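Local atomic coordinates of aminoglycoside-O-phosphotransferase VIII (PDB entry 4H05), a protein that probably transfers the gamma-phosphate of ATP to the 3'-hydroxyl of aminoglycoside antibiotics, thereby conferring resistance to them. Residues A185-D190 / H220-L225; P132-L137 / V214-R219; E63-L68 / I209-V214. All coordinates share one frame; numbering follows the deposited sequence.

Interaction 1 (A185-D190 / H220-L225); sequences AVCHGD and HSDLAL
The probable catalytic loop of the kinase-like fold, His188-Gly189-Asp190, is pinned to helix 220-230 by the carboxylate of Asp222, much as a helix aspartate anchors the corresponding loop in protein kinases. CG of Asp222 lies anti to its own carbonyl carbon (chi1 -81°), and both oxygens take up backbone N-H groups through their syn lone pairs: OD2 accepts from His188 N at 3.1 Å and OD1 from Gly189 N at 2.9 Å. A carboxylate suits this place because two successive amides can be gripped by one flat group; OD2 also bonds His124 NE2 on helix 109-124. Gly189 tolerates a positive phi of 96° at which a side chain would press on the preceding carbonyl oxygen. The imidazole of His188 leads away from Asp222 and ties the loop internally: Asp190 N donates to its ND1 at 3.0 Å, while NE2 reaches Ile209 O. A water bridges the two segments, donating to Gly189 O and Ser221 O. Past this polar core, Leu225 crosses Asp190, the predicted proton acceptor, at about a right angle, its CD1 methyl 3.6 Å from Asp190 OD2.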
loop_
_atom_site.group_PDB
_atom_site.type_symbol
_atom_site.label_atom_id
_atom_site.label_comp_id
_atom_site.label_asym_id
_atom_site.label_seq_id
_atom_site.Cartn_x
_atom_site.Cartn_y
_atom_site.Cartn_z
ATOM N N ALA A 185 -8.076 -13.649 -2.108
ATOM C CA ALA A 185 -7.867 -13.021 -3.406
ATOM C C ALA A 185 -6.429 -12.452 -3.420
ATOM O O ALA A 185 -5.751 -12.356 -2.401
ATOM C CB ALA A 185 -8.866 -11.887 -3.605
ATOM N N VAL A 186 -5.960 -12.059 -4.587
ATOM C CA VAL A 186 -4.698 -11.314 -4.660
ATOM C C VAL A 186 -4.933 -9.920 -4.228
ATOM O O VAL A 186 -5.643 -9.146 -4.962
ATOM C CB VAL A 186 -4.106 -11.322 -6.071
ATOM C CG1 VAL A 186 -2.791 -10.449 -6.130
ATOM C CG2 VAL A 186 -3.900 -12.782 -6.514
ATOM N N CYS A 187 -4.343 -9.606 -3.050
ATOM C CA CYS A 187 -4.455 -8.295 -2.376
ATOM C C CYS A 187 -3.216 -7.399 -2.523
ATOM O O CYS A 187 -2.096 -7.903 -2.711
ATOM C CB CYS A 187 -4.818 -8.492 -0.910
ATOM S SG CYS A 187 -6.497 -9.208 -0.653
ATOM N N HIS A 188 -3.437 -6.075 -2.567
ATOM C CA HIS A 188 -2.368 -5.131 -2.450
ATOM C C HIS A 188 -1.802 -5.109 -1.038
ATOM O O HIS A 188 -0.618 -5.164 -0.824
ATOM C CB HIS A 188 -2.947 -3.806 -2.762
ATOM C CG HIS A 188 -1.935 -2.678 -2.726
ATOM N ND1 HIS A 188 -1.653 -1.973 -1.595
ATOM C CD2 HIS A 188 -1.173 -2.156 -3.710
ATOM C CE1 HIS A 188 -0.785 -1.077 -1.868
ATOM N NE2 HIS A 188 -0.465 -1.167 -3.165
ATOM N N GLY A 189 -2.677 -4.937 -0.061
ATOM C CA GLY A 189 -2.344 -5.034 1.355
ATOM C C GLY A 189 -2.042 -3.750 2.086
ATOM O O GLY A 189 -1.876 -3.759 3.334
ATOM N N ASP A 190 -1.871 -2.672 1.320
ATOM C CA ASP A 190 -1.932 -1.315 1.863
ATOM C C ASP A 190 -2.676 -0.395 0.863
ATOM O O ASP A 190 -2.152 0.645 0.413
ATOM C CB ASP A 190 -0.545 -0.808 2.216
ATOM C CG ASP A 190 -0.582 0.492 3.005
ATOM O OD1 ASP A 190 0.449 1.081 3.127
ATOM O OD2 ASP A 190 -1.645 0.946 3.445
ATOM N N HIS A 220 -10.971 -8.783 2.326
ATOM C CA HIS A 220 -11.251 -7.715 3.332
ATOM C C HIS A 220 -9.992 -7.020 3.776
ATOM O O HIS A 220 -10.003 -5.886 4.304
ATOM C CB HIS A 220 -12.100 -8.250 4.510
ATOM C CG HIS A 220 -13.489 -8.679 4.098
ATOM N ND1 HIS A 220 -14.580 -7.880 4.279
ATOM C CD2 HIS A 220 -13.932 -9.776 3.427
ATOM C CE1 HIS A 220 -15.656 -8.471 3.740
ATOM N NE2 HIS A 220 -15.274 -9.646 3.270
ATOM N N SER A 221 -8.832 -7.620 3.548
ATOM C CA SER A 221 -7.605 -6.856 3.899
ATOM C C SER A 221 -7.464 -5.592 3.061
ATOM O O SER A 221 -6.729 -4.670 3.448
ATOM C CB SER A 221 -6.342 -7.720 3.665
ATOM O OG SER A 221 -6.376 -8.213 2.329
ATOM N N ASP A 222 -8.019 -5.604 1.848
ATOM C CA ASP A 222 -7.985 -4.421 0.968
ATOM C C ASP A 222 -9.177 -3.505 1.230
ATOM O O ASP A 222 -9.039 -2.245 1.342
ATOM C CB ASP A 222 -7.918 -4.807 -0.504
ATOM C CG ASP A 222 -6.514 -5.175 -0.987
ATOM O OD1 ASP A 222 -5.519 -4.933 -0.304
ATOM O OD2 ASP A 222 -6.447 -5.785 -2.058
ATOM N N LEU A 223 -10.350 -4.136 1.370
ATOM C CA LEU A 223 -11.580 -3.388 1.650
ATOM C C LEU A 223 -11.495 -2.545 2.918
ATOM O O LEU A 223 -12.011 -1.425 2.953
ATOM C CB LEU A 223 -12.754 -4.351 1.729
ATOM C CG LEU A 223 -13.126 -5.011 0.391
ATOM C CD1 LEU A 223 -14.166 -6.116 0.500
ATOM C CD2 LEU A 223 -13.549 -3.916 -0.581
ATOM N N ALA A 224 -10.874 -3.109 3.970
ATOM C CA ALA A 224 -10.805 -2.486 5.270
ATOM C C ALA A 224 -10.098 -1.170 5.133
ATOM O O ALA A 224 -10.569 -0.138 5.639
ATOM C CB ALA A 224 -10.090 -3.399 6.296
ATOM N N LEU A 225 -8.955 -1.167 4.426
ATOM C CA LEU A 225 -8.133 0.010 4.493
ATOM C C LEU A 225 -8.660 1.039 3.556
ATOM O O LEU A 225 -8.641 2.172 3.849
ATOM C CB LEU A 225 -6.660 -0.247 4.154
ATOM C CG LEU A 225 -5.860 -1.377 4.824
ATOM C CD1 LEU A 225 -4.366 -1.048 4.799
ATOM C CD2 LEU A 225 -6.373 -1.844 6.168
HETATM O O HOH W 1 -3.995 -4.973 4.724
#

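Interaction 2 (P132-L137 / V214-R219); sequences PFDRSL and VGRADR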
loop_
_atom_site.group_PDB
_atom_site.type_symbol
_atom_site.label_atom_id
_atom_site.label_comp_id
_atom_site.label_asym_id
_atom_site.label_seq_id
_atom_site.Cartn_x
_atom_site.Cartn_y
_atom_site.Cartn_z
ATOM N N PRO A 132 2.469 -15.713 -6.861
ATOM C CA PRO A 132 3.511 -16.312 -6.005
ATOM C C PRO A 132 3.593 -15.814 -4.567
ATOM O O PRO A 132 4.405 -16.299 -3.809
ATOM C CB PRO A 132 4.844 -15.966 -6.711
ATOM C CG PRO A 132 4.480 -15.311 -7.993
ATOM C CD PRO A 132 2.992 -15.059 -8.056
ATOM N N PHE A 133 2.849 -14.796 -4.197
ATOM C CA PHE A 133 3.236 -14.116 -2.972
ATOM C C PHE A 133 2.155 -14.445 -2.009
ATOM O O PHE A 133 1.031 -14.427 -2.390
ATOM C CB PHE A 133 3.377 -12.619 -3.199
ATOM C CG PHE A 133 4.304 -12.287 -4.322
ATOM C CD1 PHE A 133 5.669 -12.501 -4.188
ATOM C CD2 PHE A 133 3.800 -11.864 -5.538
ATOM C CE1 PHE A 133 6.506 -12.267 -5.231
ATOM C CE2 PHE A 133 4.617 -11.668 -6.608
ATOM C CZ PHE A 133 5.972 -11.863 -6.467
ATOM N N ASP A 134 2.511 -14.665 -0.759
ATOM C CA ASP A 134 1.586 -15.031 0.279
ATOM C C ASP A 134 1.593 -13.871 1.300
ATOM O O ASP A 134 2.613 -13.588 1.899
ATOM C CB ASP A 134 2.182 -16.304 0.992
ATOM C CG ASP A 134 1.220 -16.989 1.918
ATOM O OD1 ASP A 134 0.068 -16.561 2.093
ATOM O OD2 ASP A 134 1.632 -18.002 2.499
ATOM N N ARG A 135 0.448 -13.237 1.553
ATOM C CA ARG A 135 0.296 -12.379 2.693
ATOM C C ARG A 135 -0.917 -12.772 3.570
ATOM O O ARG A 135 -1.674 -11.901 4.100
ATOM C CB ARG A 135 0.159 -10.926 2.209
ATOM C CG ARG A 135 0.639 -9.919 3.272
ATOM C CD ARG A 135 -0.421 -8.826 3.505
ATOM N NE ARG A 135 0.051 -7.938 4.573
ATOM C CZ ARG A 135 -0.692 -7.058 5.236
ATOM N NH1 ARG A 135 -1.969 -6.875 4.961
ATOM N NH2 ARG A 135 -0.145 -6.369 6.213
ATOM N N SER A 136 -1.138 -14.077 3.724
ATOM C CA SER A 136 -2.291 -14.552 4.470
ATOM C C SER A 136 -2.065 -14.443 5.960
ATOM O O SER A 136 -0.987 -14.040 6.395
ATOM C CB SER A 136 -2.608 -15.998 4.108
ATOM O OG SER A 136 -1.502 -16.786 4.355
ATOM N N LEU A 137 -3.093 -14.780 6.743
ATOM C CA LEU A 137 -2.995 -14.742 8.230
ATOM C C LEU A 137 -1.893 -15.622 8.793
ATOM O O LEU A 137 -1.296 -15.247 9.869
ATOM C CB LEU A 137 -4.292 -15.174 8.864
ATOM C CG LEU A 137 -5.492 -14.255 8.569
ATOM C CD1 LEU A 137 -6.786 -14.981 8.894
ATOM C CD2 LEU A 137 -5.364 -12.947 9.328
ATOM N N VAL A 214 1.791 -7.068 -1.475
ATOM C CA VAL A 214 1.013 -7.853 -2.384
ATOM C C VAL A 214 1.165 -9.332 -2.057
ATOM O O VAL A 214 2.233 -9.816 -1.779
ATOM C CB VAL A 214 1.345 -7.556 -3.879
ATOM C CG1 VAL A 214 0.850 -8.640 -4.776
ATOM C CG2 VAL A 214 0.623 -6.304 -4.316
ATOM N N GLY A 215 0.080 -10.074 -2.188
ATOM C CA GLY A 215 0.056 -11.462 -1.850
ATOM C C GLY A 215 -1.380 -11.869 -1.625
ATOM O O GLY A 215 -2.325 -11.011 -1.474
ATOM N N ARG A 216 -1.573 -13.172 -1.574
ATOM C CA ARG A 216 -2.880 -13.652 -1.220
ATOM C C ARG A 216 -3.252 -13.402 0.245
ATOM O O ARG A 216 -2.428 -13.520 1.204
ATOM C CB ARG A 216 -3.084 -15.081 -1.668
ATOM C CG ARG A 216 -2.199 -16.115 -1.099
ATOM C CD ARG A 216 -1.922 -17.253 -2.122
ATOM N NE ARG A 216 -0.755 -17.996 -1.652
ATOM C CZ ARG A 216 -0.765 -18.665 -0.508
ATOM N NH1 ARG A 216 -1.893 -18.735 0.215
ATOM N NH2 ARG A 216 0.343 -19.262 -0.079
ATOM N N ALA A 217 -4.495 -12.980 0.396
ATOM C CA ALA A 217 -5.081 -12.676 1.676
ATOM C C ALA A 217 -6.595 -12.501 1.499
ATOM O O ALA A 217 -7.128 -12.541 0.400
ATOM C CB ALA A 217 -4.500 -11.398 2.266
ATOM N N ASP A 218 -7.292 -12.378 2.599
ATOM C CA ASP A 218 -8.723 -12.102 2.498
ATOM C C ASP A 218 -8.882 -10.831 1.787
ATOM O O ASP A 218 -8.311 -9.834 2.213
ATOM C CB ASP A 218 -9.315 -11.901 3.896
ATOM C CG ASP A 218 -10.824 -12.077 3.920
ATOM O OD1 ASP A 218 -11.482 -11.214 3.334
ATOM O OD2 ASP A 218 -11.313 -13.071 4.530
ATOM N N ARG A 219 -9.709 -10.808 0.767
ATOM C CA ARG A 219 -10.086 -9.538 0.160
ATOM C C ARG A 219 -10.420 -8.456 1.156
ATOM O O ARG A 219 -10.197 -7.265 0.845
ATOM C CB ARG A 219 -11.277 -9.704 -0.796
ATOM C CG ARG A 219 -12.618 -10.001 -0.074
ATOM C CD ARG A 219 -13.741 -10.384 -0.990
ATOM N NE ARG A 219 -13.478 -11.632 -1.661
ATOM C CZ ARG A 219 -13.303 -11.798 -2.971
ATOM N NH1 ARG A 219 -13.349 -10.800 -3.832
ATOM N NH2 ARG A 219 -13.075 -13.012 -3.412
#
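The guanidinium of Arg216 and the carboxylate of Asp134 lie stacked, their planes 22° apart, with Asp134 OD1 3.2 Å above the arginine plane and offset toward its rim. Asp134 OD2 sits 3.1 Å from Arg216 NH2, but well out of the guanidinium plane, so this salt bridge rests on charge alone and no N-H points at the oxygen. CG of Arg216 takes the crowded position between N and the carbonyl carbon (chi1 62°), and a bend at chi2 folds the chain over the aspartate. The other flat group, the Phe133 ring, has Pro132 CB over the centre of one face at 4.1 Å, while Phe133 CB approaches Val214 O to 3.3 Å.

Beneath the side chains, the backbones form a single beta bridge between Asp134 and Arg216, which attaches the segment leading into helix 137-150 to strand 215-218, itself paired with strand 184-187. Arg216 supplies both bonds, as in parallel pairing: its N donates to Phe133 O at 3.0 Å, and its O accepts from Arg135 N at 2.9 Å. Gly215 suits the close approach, since a beta carbon there would collide with Arg135 N and the carbonyl carbon of Asp134. The small Ala217 likewise lets its CB lie against Arg135 O.

Asp134 has a second task. Its OD1 accepts from Ser136 N at 3.2 Å, forming an Asx turn, and from Ser136 OG at 2.8 Å. Both donors come from the same face of the carboxylate. Ser136 is the N-cap residue of the helix, so the aspartate holds the N-cap residue as well as meeting Arg216. Arg135, bent at chi2, leads away to a cation-pi contact with Phe273.

Interaction 3 (E63-L68 / I209-V214); sequences ERLVWL and IDVGRV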
loop_
_atom_site.group_PDB
_atom_site.type_symbol
_atom_site.label_atom_id
_atom_site.label_comp_id
_atom_site.label_asym_id
_atom_site.label_seq_id
_atom_site.Cartn_x
_atom_site.Cartn_y
_atom_site.Cartn_z
ATOM N N GLU A 63 9.944 -7.657 -7.094
ATOM C CA GLU A 63 9.404 -8.941 -7.572
ATOM C C GLU A 63 7.948 -8.843 -7.742
ATOM O O GLU A 63 7.437 -9.324 -8.710
ATOM C CB GLU A 63 9.622 -10.050 -6.533
ATOM C CG GLU A 63 11.055 -10.510 -6.578
ATOM C CD GLU A 63 11.414 -11.586 -5.564
ATOM O OE1 GLU A 63 10.646 -11.833 -4.625
ATOM O OE2 GLU A 63 12.474 -12.216 -5.809
ATOM N N ARG A 64 7.292 -8.147 -6.803
ATOM C CA ARG A 64 5.850 -7.996 -6.869
ATOM C C ARG A 64 5.422 -7.125 -7.996
ATOM O O ARG A 64 4.401 -7.383 -8.705
ATOM C CB ARG A 64 5.277 -7.481 -5.552
ATOM C CG ARG A 64 5.283 -8.572 -4.489
ATOM C CD ARG A 64 5.185 -8.093 -3.067
ATOM N NE ARG A 64 5.063 -9.174 -2.094
ATOM C CZ ARG A 64 6.059 -10.015 -1.808
ATOM N NH1 ARG A 64 7.225 -9.963 -2.442
ATOM N NH2 ARG A 64 5.880 -10.951 -0.907
ATOM N N LEU A 65 6.147 -6.044 -8.139
ATOM C CA LEU A 65 5.849 -5.078 -9.223
ATOM C C LEU A 65 5.908 -5.686 -10.669
ATOM O O LEU A 65 5.108 -5.342 -11.618
ATOM C CB LEU A 65 6.843 -3.913 -9.068
ATOM C CG LEU A 65 6.507 -2.456 -8.705
ATOM C CD1 LEU A 65 5.260 -2.080 -8.066
ATOM C CD2 LEU A 65 7.607 -1.768 -7.939
ATOM N N VAL A 66 6.913 -6.495 -10.882
ATOM C CA VAL A 66 7.169 -7.147 -12.148
ATOM C C VAL A 66 6.090 -8.154 -12.418
ATOM O O VAL A 66 5.617 -8.308 -13.543
ATOM C CB VAL A 66 8.558 -7.880 -12.060
ATOM C CG1 VAL A 66 8.707 -8.837 -13.195
ATOM C CG2 VAL A 66 9.774 -6.910 -12.053
ATOM N N TRP A 67 5.694 -8.896 -11.375
ATOM C CA TRP A 67 4.654 -9.869 -11.588
ATOM C C TRP A 67 3.327 -9.203 -11.851
ATOM O O TRP A 67 2.630 -9.556 -12.812
ATOM C CB TRP A 67 4.593 -10.839 -10.447
ATOM C CG TRP A 67 3.479 -11.772 -10.531
ATOM C CD1 TRP A 67 3.438 -12.975 -11.234
ATOM C CD2 TRP A 67 2.171 -11.625 -9.922
ATOM N NE1 TRP A 67 2.262 -13.608 -11.038
ATOM C CE2 TRP A 67 1.418 -12.835 -10.297
ATOM C CE3 TRP A 67 1.567 -10.663 -9.134
ATOM C CZ2 TRP A 67 0.099 -13.047 -9.902
ATOM C CZ3 TRP A 67 0.263 -10.901 -8.696
ATOM C CH2 TRP A 67 -0.474 -12.065 -9.104
ATOM N N LEU A 68 3.015 -8.173 -11.082
ATOM C CA LEU A 68 1.836 -7.389 -11.368
ATOM C C LEU A 68 1.699 -6.815 -12.813
ATOM O O LEU A 68 0.615 -6.782 -13.422
ATOM C CB LEU A 68 1.727 -6.294 -10.337
ATOM C CG LEU A 68 0.844 -6.347 -9.083
ATOM C CD1 LEU A 68 -0.073 -7.523 -8.803
ATOM C CD2 LEU A 68 1.582 -5.834 -7.854
ATOM N N ILE A 209 1.076 1.951 -6.488
ATOM C CA ILE A 209 2.432 1.987 -5.877
ATOM C C ILE A 209 2.465 1.325 -4.517
ATOM O O ILE A 209 1.407 0.919 -3.993
ATOM C CB ILE A 209 3.053 3.415 -5.864
ATOM C CG1 ILE A 209 2.246 4.411 -5.090
ATOM C CG2 ILE A 209 3.176 3.969 -7.298
ATOM C CD1 ILE A 209 2.993 5.770 -4.816
ATOM N N ASP A 210 3.671 1.161 -3.944
ATOM C CA ASP A 210 3.837 0.608 -2.602
ATOM C C ASP A 210 3.173 -0.802 -2.452
ATOM O O ASP A 210 2.446 -1.028 -1.503
ATOM C CB ASP A 210 3.260 1.567 -1.544
ATOM C CG ASP A 210 4.210 2.740 -1.209
ATOM O OD1 ASP A 210 5.239 2.986 -1.922
ATOM O OD2 ASP A 210 3.927 3.417 -0.189
ATOM N N VAL A 211 3.522 -1.714 -3.378
ATOM C CA VAL A 211 2.989 -3.065 -3.554
ATOM C C VAL A 211 3.772 -4.059 -2.735
ATOM O O VAL A 211 3.719 -5.241 -2.935
ATOM C CB VAL A 211 2.916 -3.369 -5.065
ATOM C CG1 VAL A 211 2.063 -2.268 -5.780
ATOM C CG2 VAL A 211 4.286 -3.405 -5.812
ATOM N N GLY A 212 4.485 -3.580 -1.741
ATOM C CA GLY A 212 5.372 -4.432 -0.995
ATOM C C GLY A 212 4.645 -5.556 -0.288
ATOM O O GLY A 212 5.283 -6.630 -0.024
ATOM N N ARG A 213 3.345 -5.358 0.021
ATOM C CA ARG A 213 2.562 -6.421 0.709
ATOM C C ARG A 213 1.662 -7.239 -0.158
ATOM O O ARG A 213 0.785 -8.012 0.352
ATOM C CB ARG A 213 1.658 -5.794 1.782
ATOM C CG ARG A 213 2.341 -4.999 2.876
ATOM C CD ARG A 213 1.248 -4.362 3.752
ATOM N NE ARG A 213 1.805 -3.367 4.666
ATOM C CZ ARG A 213 1.142 -2.463 5.402
ATOM N NH1 ARG A 213 1.860 -1.686 6.196
ATOM N NH2 ARG A 213 -0.215 -2.275 5.342
ATOM N N VAL A 214 1.791 -7.068 -1.475
ATOM C CA VAL A 214 1.013 -7.853 -2.384
ATOM C C VAL A 214 1.165 -9.332 -2.057
ATOM O O VAL A 214 2.233 -9.816 -1.779
ATOM C CB VAL A 214 1.345 -7.556 -3.879
ATOM C CG1 VAL A 214 0.850 -8.640 -4.776
ATOM C CG2 VAL A 214 0.623 -6.304 -4.316
#
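Arg64, on helix 54-71, runs along the loop 209-214, which holds a predicted magnesium ligand and is probably the counterpart of the DFG segment of protein kinases, while its helix corresponds to their helix C. CB of Arg64 lies 3.8 Å from Val211 O. CG passes beside Val214 CB, and CD lies against two carbonyl oxygens of the loop, 3.2 Å from Val211 O and slightly farther from Gly212 O. Extended from CG to NE, the chain slides past Val214 in the opposite direction and delivers NE to Val214 O at 2.9 Å. This bond falls on a lone pair in the carbonyl plane, with an N-H...O angle of 146°, although the oxygen is tilted 23° from the guanidinium plane. Gly212 O is also near NE, but the angle is too poor for a bond. At the tip, NH1 turns back to its own helix and bonds Gly60 O. A long arginine suits this place: its methylenes pack beside Val214 and the carbonyl of Val211, while NE bonds the loop and NH1 returns to the helix.

The loop is shaped to meet it by a type I turn from Val211 to Val214, closed by Val214 N donating to Val211 O at 3.0 Å. The turn brings the two valine side chains toward the helix, where branched apolar groups suit the buried side. Asp210, the predicted ligand, points away from the helix and forms a salt bridge with Lys48. Arg213 also leaves this interface, pairing with Asp270 and bonding Gly189 O. On the helix, Leu68 reaches tip to tip toward both valines. Its CD2 methyl lies 4.0 Å from Val211 CB and 3.7 Å from Val214 CG2.

The three contacts lie close together, their centres 9 Å (interactions 1 and 2), 13 Å (1 and 3) and 12 Å (2 and 3) apart, and their segments alternate along the chain: 63-68, 132-137, 185-190, then the continuous run 209-225. Interactions 1 and 2 share the two-stranded sheet of 184-187 and 215-218. Interactions 2 and 3 share Val214, and Phe133 packs on Arg64. The loops with the predicted proton acceptor and magnesium ligand meet where His188 NE2 bonds Ile209 O and Arg213 NH2 bonds Gly189 O. The run 209-225 thus ties helix 54-71 of the N-terminal lobe to the C-terminal lobe, consistent with an active site lying between the lobes, as in protein kinases.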